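Local coordinates for protein beta-lactamase II (Erythrobacter litoralis, PDB 6V72) that probably hydrolyses beta-lactam antibiotics to substituted beta-amino acids, as a zinc-dependent class B metallo-beta-lactamase, at residues G162-T166 against R167-T171; A203-A206 against Q207-N211; A234-R237 against T238-A242. All coordinates share one frame; numbering follows the deposited sequence.

Contact 1: residues G162-T166 against R167-T171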
loop_
_atom_site.group_PDB
_atom_site.type_symbol
_atom_site.label_atom_id
_atom_site.label_comp_id
_atom_site.label_asym_id
_atom_site.label_seq_id
_atom_site.Cartn_x
_atom_site.Cartn_y
_atom_site.Cartn_z
ATOM N N GLY A 162 13.295 15.737 1.286
ATOM C CA GLY A 162 13.947 14.501 0.908
ATOM C C GLY A 162 12.943 13.506 0.358
ATOM O O GLY A 162 11.729 13.716 0.390
ATOM N N GLY A 163 13.476 12.383 -0.122
ATOM C CA GLY A 163 12.626 11.365 -0.718
ATOM C C GLY A 163 11.719 10.697 0.304
ATOM O O GLY A 163 12.097 10.459 1.452
ATOM N N ALA A 164 10.510 10.369 -0.129
ATOM C CA ALA A 164 9.591 9.675 0.764
ATOM C C ALA A 164 8.551 8.957 -0.087
ATOM O O ALA A 164 8.843 7.898 -0.640
ATOM C CB ALA A 164 8.955 10.651 1.755
ATOM N N HIS A 165 7.360 9.540 -0.245
ATOM C CA HIS A 165 6.349 8.903 -1.086
ATOM C C HIS A 165 6.829 8.822 -2.533
ATOM O O HIS A 165 6.583 7.822 -3.239
ATOM C CB HIS A 165 5.033 9.666 -0.984
ATOM C CG HIS A 165 3.956 9.153 -1.888
ATOM N ND1 HIS A 165 3.112 8.127 -1.527
ATOM C CD2 HIS A 165 3.565 9.547 -3.125
ATOM C CE1 HIS A 165 2.256 7.896 -2.510
ATOM N NE2 HIS A 165 2.512 8.743 -3.493
ATOM N N THR A 166 7.527 9.861 -2.984
ATOM C CA THR A 166 8.310 9.857 -4.209
ATOM C C THR A 166 9.662 10.490 -3.921
ATOM O O THR A 166 9.858 11.130 -2.894
ATOM C CB THR A 166 7.620 10.622 -5.342
ATOM O OG1 THR A 166 7.482 11.998 -4.957
ATOM C CG2 THR A 166 6.265 10.040 -5.627
ATOM N N ARG A 167 10.588 10.352 -4.874
ATOM C CA ARG A 167 11.923 10.917 -4.689
ATOM C C ARG A 167 11.868 12.427 -4.535
ATOM O O ARG A 167 12.659 13.021 -3.786
ATOM C CB ARG A 167 12.823 10.560 -5.878
ATOM C CG ARG A 167 14.302 10.961 -5.683
ATOM C CD ARG A 167 15.141 10.797 -6.955
ATOM N NE ARG A 167 14.632 11.670 -8.011
ATOM C CZ ARG A 167 14.941 11.575 -9.303
ATOM N NH1 ARG A 167 15.806 10.642 -9.722
ATOM N NH2 ARG A 167 14.382 12.426 -10.169
ATOM N N ASP A 168 10.957 13.073 -5.253
ATOM C CA ASP A 168 11.002 14.521 -5.370
ATOM C C ASP A 168 9.781 15.197 -4.743
ATOM O O ASP A 168 9.510 16.367 -5.037
ATOM C CB ASP A 168 11.156 14.902 -6.842
ATOM C CG ASP A 168 12.373 14.208 -7.514
ATOM O OD1 ASP A 168 13.506 14.248 -6.959
ATOM O OD2 ASP A 168 12.188 13.601 -8.595
ATOM N N ASN A 169 9.055 14.509 -3.858
ATOM C CA ASN A 169 7.903 15.145 -3.219
ATOM C C ASN A 169 8.310 16.380 -2.422
ATOM O O ASN A 169 9.369 16.408 -1.791
ATOM C CB ASN A 169 7.138 14.135 -2.329
ATOM C CG ASN A 169 8.004 13.355 -1.331
ATOM O OD1 ASN A 169 9.087 13.787 -0.915
ATOM N ND2 ASN A 169 7.485 12.225 -0.911
ATOM N N ILE A 170 7.473 17.427 -2.477
ATOM C CA ILE A 170 7.725 18.636 -1.699
ATOM C C ILE A 170 6.523 18.950 -0.809
ATOM O O ILE A 170 5.461 18.341 -0.906
ATOM C CB ILE A 170 8.092 19.848 -2.581
ATOM C CG1 ILE A 170 6.916 20.231 -3.491
ATOM C CG2 ILE A 170 9.367 19.550 -3.403
ATOM C CD1 ILE A 170 7.168 21.551 -4.280
ATOM N N THR A 171 6.726 19.908 0.095
ATOM C CA THR A 171 5.717 20.310 1.070
ATOM C C THR A 171 5.640 21.830 1.099
ATOM O O THR A 171 6.549 22.526 0.630
ATOM C CB THR A 171 6.049 19.779 2.469
ATOM O OG1 THR A 171 7.279 20.366 2.919
ATOM C CG2 THR A 171 6.187 18.250 2.455
#
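Thr166 and Asn169 stand at the two ends of a type I beta turn in the loop between strands 157-159 and 171-174 of the metallo-beta-lactamase fold, and their side chains meet at a slant. The Asn169 chain is the one to follow. Its CB lies 3.4 Å from Thr166 OG1. With chi1 at 51° the next carbon sits between the backbone N and the carbonyl carbon, which folds the side chain back over the turn and brings CG 3.3 Å from Thr166 O. Beyond it the terminal amide enters a pocket of main-chain groups, with Gly162 O at one end and the N atoms of His165 and Thr166 at the other. The same Thr166 O accepts from Ala164 N (2.9 Å), which fixes the wall the amide rests on. The amide end lies against the backbone of His165, a zinc ligand in a crystal structure of this protein, though no zinc is bound in this chain. Away from Asn169, Arg167 grips its neighbour Asp168 side-on, and Glu123 makes a salt bridge to Arg167 NH2 as well. Arg167 NE reaches Asp168 OD1 at 3.0 Å, while Arg167 NH2 meets the syn lone pair of Asp168 OD2 at 2.9 Å.

Contact 2: residues A203-A206 against Q207-N211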
loop_
_atom_site.group_PDB
_atom_site.type_symbol
_atom_site.label_atom_id
_atom_site.label_comp_id
_atom_site.label_asym_id
_atom_site.label_seq_id
_atom_site.Cartn_x
_atom_site.Cartn_y
_atom_site.Cartn_z
ATOM N N ALA A 203 14.008 3.964 2.283
ATOM C CA ALA A 203 15.065 4.138 3.269
ATOM C C ALA A 203 15.080 5.552 3.821
ATOM O O ALA A 203 15.412 5.749 4.998
ATOM C CB ALA A 203 16.421 3.802 2.660
ATOM N N ALA A 204 14.708 6.544 3.000
ATOM C CA ALA A 204 14.788 7.944 3.391
ATOM C C ALA A 204 13.510 8.455 4.027
ATOM O O ALA A 204 13.542 9.513 4.666
ATOM C CB ALA A 204 15.120 8.827 2.180
ATOM N N TYR A 205 12.413 7.695 3.904
ATOM C CA TYR A 205 11.084 8.213 4.230
ATOM C C TYR A 205 11.032 8.762 5.652
ATOM O O TYR A 205 10.556 9.883 5.883
ATOM C CB TYR A 205 10.048 7.104 4.026
ATOM C CG TYR A 205 8.619 7.541 3.751
ATOM C CD1 TYR A 205 7.954 8.437 4.582
ATOM C CD2 TYR A 205 7.923 7.005 2.674
ATOM C CE1 TYR A 205 6.642 8.791 4.339
ATOM C CE2 TYR A 205 6.629 7.361 2.407
ATOM C CZ TYR A 205 5.989 8.262 3.230
ATOM O OH TYR A 205 4.677 8.598 2.937
ATOM N N ALA A 206 11.523 7.999 6.629
ATOM C CA ALA A 206 11.390 8.455 8.006
ATOM C C ALA A 206 12.156 9.755 8.255
ATOM O O ALA A 206 11.633 10.671 8.901
ATOM C CB ALA A 206 11.872 7.359 8.965
ATOM N N GLN A 207 13.391 9.862 7.755
ATOM C CA GLN A 207 14.127 11.101 7.964
ATOM C C GLN A 207 13.466 12.264 7.235
ATOM O O GLN A 207 13.462 13.388 7.738
ATOM C CB GLN A 207 15.581 10.959 7.514
ATOM C CG GLN A 207 16.426 12.184 7.837
ATOM C CD GLN A 207 16.437 12.506 9.333
ATOM O OE1 GLN A 207 16.582 11.610 10.193
ATOM N NE2 GLN A 207 16.285 13.776 9.654
ATOM N N SER A 208 12.909 12.021 6.048
ATOM C CA SER A 208 12.215 13.106 5.359
ATOM C C SER A 208 11.011 13.580 6.152
ATOM O O SER A 208 10.727 14.782 6.202
ATOM C CB SER A 208 11.809 12.668 3.952
ATOM O OG SER A 208 12.968 12.254 3.215
ATOM N N VAL A 209 10.298 12.665 6.805
ATOM C CA VAL A 209 9.199 13.109 7.659
ATOM C C VAL A 209 9.735 13.922 8.838
ATOM O O VAL A 209 9.162 14.951 9.206
ATOM C CB VAL A 209 8.356 11.904 8.128
ATOM C CG1 VAL A 209 7.294 12.333 9.149
ATOM C CG2 VAL A 209 7.671 11.255 6.947
ATOM N N ARG A 210 10.852 13.492 9.438
ATOM C CA ARG A 210 11.432 14.280 10.520
ATOM C C ARG A 210 11.827 15.660 10.033
ATOM O O ARG A 210 11.703 16.647 10.771
ATOM C CB ARG A 210 12.663 13.585 11.097
ATOM C CG ARG A 210 12.394 12.232 11.760
ATOM C CD ARG A 210 13.669 11.734 12.469
ATOM N NE ARG A 210 13.469 10.353 12.898
ATOM C CZ ARG A 210 13.940 9.284 12.262
ATOM N NH1 ARG A 210 14.730 9.422 11.198
ATOM N NH2 ARG A 210 13.629 8.070 12.703
ATOM N N ASN A 211 12.368 15.740 8.808
ATOM C CA ASN A 211 12.773 17.028 8.248
ATOM C C ASN A 211 11.571 17.955 8.081
ATOM O O ASN A 211 11.636 19.136 8.418
ATOM C CB ASN A 211 13.458 16.807 6.901
ATOM C CG ASN A 211 14.823 16.131 7.040
ATOM O OD1 ASN A 211 15.429 16.126 8.121
ATOM N ND2 ASN A 211 15.320 15.590 5.943
HETATM O O HOH W 1 15.134 7.588 7.000
#
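Tyr205 turns the edge of its ring to Val209 one helical turn further along helix 205-215, the crossover helix of the beta-alpha-beta unit formed with strands 179-181 and 221-223. One methyl does the touching: Val209 CG2 lies near the ring plane, 3.7 Å from Tyr205 CD1, and the two side chains pass each other at a slant. The phenol end leads away from the helix, where Tyr205 OH is hydrogen-bonded to Met185 O. A different face of the helix is polar. The Arg210 chain, extended from CG to NE, lies back along the helix so that one face of its guanidinium covers Ala206 C, and Arg210 CG comes within 3.3 Å of Ala206 O. The Gln207 amide is set at the edge of that guanidinium. Gln207 bends at chi2 (58°), and this turn of the chain places its amide between two partners: Arg210 NH1 donates to Gln207 OE1 at 3.0 Å, from above the carbonyl plane, and Gln207 NE2 donates to Asn211 OD1 at 2.9 Å. Ser208 looks yet another way, its OG bonded to Gly163 O in the zinc-site loop. Beneath these side chains Ser208 N bonds to Ala204 O (2.9 Å) and Val209 N to Tyr205 O (2.9 Å), and a water links Ala203 O with Gln207 N. Tyr205 and Val209 give the helix an apolar flank towards helix 233-243, and the aliphatic part of Arg210 adds to it on Leu239. A hydrogen-bonded chain runs from Arg210 through the Gln207 amide to Asn211. Since Arg210 NH2 also makes a salt bridge to Glu243, a ligand of a calcium ion, the guanidinium is held through both NH1 and NH2, and its positive charge probably offsets part of the carboxylate charge gathered there.

Contact 3: residues A234-R237 against T238-A242. With CA (calcium ion), chain B.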
loop_
_atom_site.group_PDB
_atom_site.type_symbol
_atom_site.label_atom_id
_atom_site.label_comp_id
_atom_site.label_asym_id
_atom_site.label_seq_id
_atom_site.Cartn_x
_atom_site.Cartn_y
_atom_site.Cartn_z
ATOM N N ALA A 234 -0.840 13.277 12.776
ATOM C CA ALA A 234 -0.596 12.770 11.429
ATOM C C ALA A 234 0.895 12.630 11.157
ATOM O O ALA A 234 1.331 11.653 10.533
ATOM C CB ALA A 234 -1.229 13.704 10.385
ATOM N N ILE A 235 1.697 13.591 11.629
ATOM C CA ILE A 235 3.147 13.482 11.483
ATOM C C ILE A 235 3.675 12.328 12.318
ATOM O O ILE A 235 4.512 11.537 11.859
ATOM C CB ILE A 235 3.830 14.799 11.886
ATOM C CG1 ILE A 235 3.367 15.956 11.002
ATOM C CG2 ILE A 235 5.334 14.659 11.824
ATOM C CD1 ILE A 235 3.943 17.304 11.473
ATOM N N GLU A 236 3.210 12.229 13.567
ATOM C CA GLU A 236 3.692 11.190 14.476
ATOM C C GLU A 236 3.416 9.800 13.923
ATOM O O GLU A 236 4.294 8.925 13.948
ATOM C CB GLU A 236 3.039 11.353 15.847
ATOM C CG GLU A 236 3.422 10.268 16.845
ATOM C CD GLU A 236 2.556 10.281 18.098
ATOM O OE1 GLU A 236 2.553 11.306 18.815
ATOM O OE2 GLU A 236 1.869 9.264 18.362
ATOM N N ARG A 237 2.193 9.573 13.431
ATOM C CA ARG A 237 1.862 8.264 12.896
ATOM C C ARG A 237 2.622 7.992 11.613
ATOM O O ARG A 237 3.127 6.886 11.425
ATOM C CB ARG A 237 0.354 8.135 12.663
ATOM C CG ARG A 237 -0.070 6.835 12.000
ATOM C CD ARG A 237 0.287 5.593 12.817
ATOM N NE ARG A 237 -0.197 5.636 14.193
ATOM C CZ ARG A 237 -1.410 5.229 14.577
ATOM N NH1 ARG A 237 -1.768 5.297 15.865
ATOM N NH2 ARG A 237 -2.276 4.759 13.676
ATOM N N THR A 238 2.688 8.973 10.701
ATOM C CA THR A 238 3.437 8.758 9.469
ATOM C C THR A 238 4.887 8.391 9.766
ATOM O O THR A 238 5.436 7.469 9.155
ATOM C CB THR A 238 3.370 9.999 8.572
ATOM O OG1 THR A 238 1.988 10.280 8.289
ATOM C CG2 THR A 238 4.161 9.745 7.259
ATOM N N LEU A 239 5.511 9.102 10.710
ATOM C CA LEU A 239 6.885 8.810 11.103
ATOM C C LEU A 239 7.007 7.393 11.656
ATOM O O LEU A 239 7.924 6.644 11.289
ATOM C CB LEU A 239 7.333 9.828 12.160
ATOM C CG LEU A 239 8.771 9.681 12.637
ATOM C CD1 LEU A 239 9.757 9.596 11.446
ATOM C CD2 LEU A 239 9.104 10.840 13.545
ATOM N N ASP A 240 6.088 7.008 12.542
ATOM C CA ASP A 240 6.143 5.656 13.093
ATOM C C ASP A 240 6.055 4.612 11.981
ATOM O O ASP A 240 6.794 3.615 11.983
ATOM C CB ASP A 240 5.004 5.439 14.087
ATOM C CG ASP A 240 5.409 5.679 15.549
ATOM O OD1 ASP A 240 6.610 5.536 15.903
ATOM O OD2 ASP A 240 4.502 5.982 16.354
ATOM N N LEU A 241 5.139 4.808 11.029
ATOM C CA LEU A 241 5.022 3.850 9.932
ATOM C C LEU A 241 6.293 3.827 9.093
ATOM O O LEU A 241 6.755 2.757 8.675
ATOM C CB LEU A 241 3.820 4.194 9.049
ATOM C CG LEU A 241 2.458 4.012 9.700
ATOM C CD1 LEU A 241 1.377 4.626 8.807
ATOM C CD2 LEU A 241 2.193 2.515 9.946
ATOM N N ALA A 242 6.856 5.008 8.819
ATOM C CA ALA A 242 8.058 5.086 7.993
ATOM C C ALA A 242 9.254 4.437 8.679
ATOM O O ALA A 242 10.131 3.882 7.997
ATOM C CB ALA A 242 8.357 6.552 7.653
HETATM CA CA CA B . 8.619 4.366 16.105
HETATM O O HOH W 2 3.568 6.307 19.123
HETATM O O HOH W 3 1.824 6.584 15.945
HETATM O O HOH W 4 7.797 2.903 14.360
#
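The calcium site on helix 233-243 is built on Asp240, whose CB packs 3.6 Å from Glu236 O a turn earlier, and is shared with Glu243. The two oxygens of the Asp240 carboxylate divide the work. Asp240 OD1 binds calcium directly at 2.3 Å. OD2 accepts from two waters, one of which takes the N-H of Arg237 NE, so the arginine reaches the site through solvent; the other makes only a weak, long bond to Glu236 OE2. The Glu236 carboxylate, with OE2 4.7 Å from Asp240 OD2, probably adds to the negative potential here, which the calcium ion would offset. A further water is both a calcium ligand and a donor to Asp240 O (2.7 Å), tying the metal to the main chain.

Arg237 bends at chi2 and chi3, which brings Arg237 CD across Leu241, 4.1 Å from Leu241 CG, before NH2 goes on to Ala191 O. Phe46 of the second subunit packs against both side chains. On another flank Thr238 has OG1 beside its own backbone N (chi1 -58°), turned back down the helix. Its hydroxyl also meets Lys187 N. Ala234 O therefore takes two bonds from one residue, arriving from opposite faces of its plane: Thr238 N at 3.0 Å and Thr238 OG1 at 2.7 Å.

In the fold
From the N terminus the three contacts come in series, contact 1 closing a beta turn, contacts 2 and 3 each spanning successive turns of a helix, with none nested in or crossing another. Contact 1 shapes the loop leading into strand 171-174. After that strand and strand 179-181 the chain reaches contact 2 on helix 205-215, and past strand 221-223 it arrives at contact 3 on helix 233-243. Contact 2 is the middle piece: the Tyr205 ring lies against the Ala164-His165 backbone of contact 1, while Leu239 and Ala242 of contact 3 pack on Ala206. Contacts 1 and 3 do not touch, their nearest atoms about 7 Å apart, so helix 205-215 bridges zinc-site loop and calcium-bearing helix.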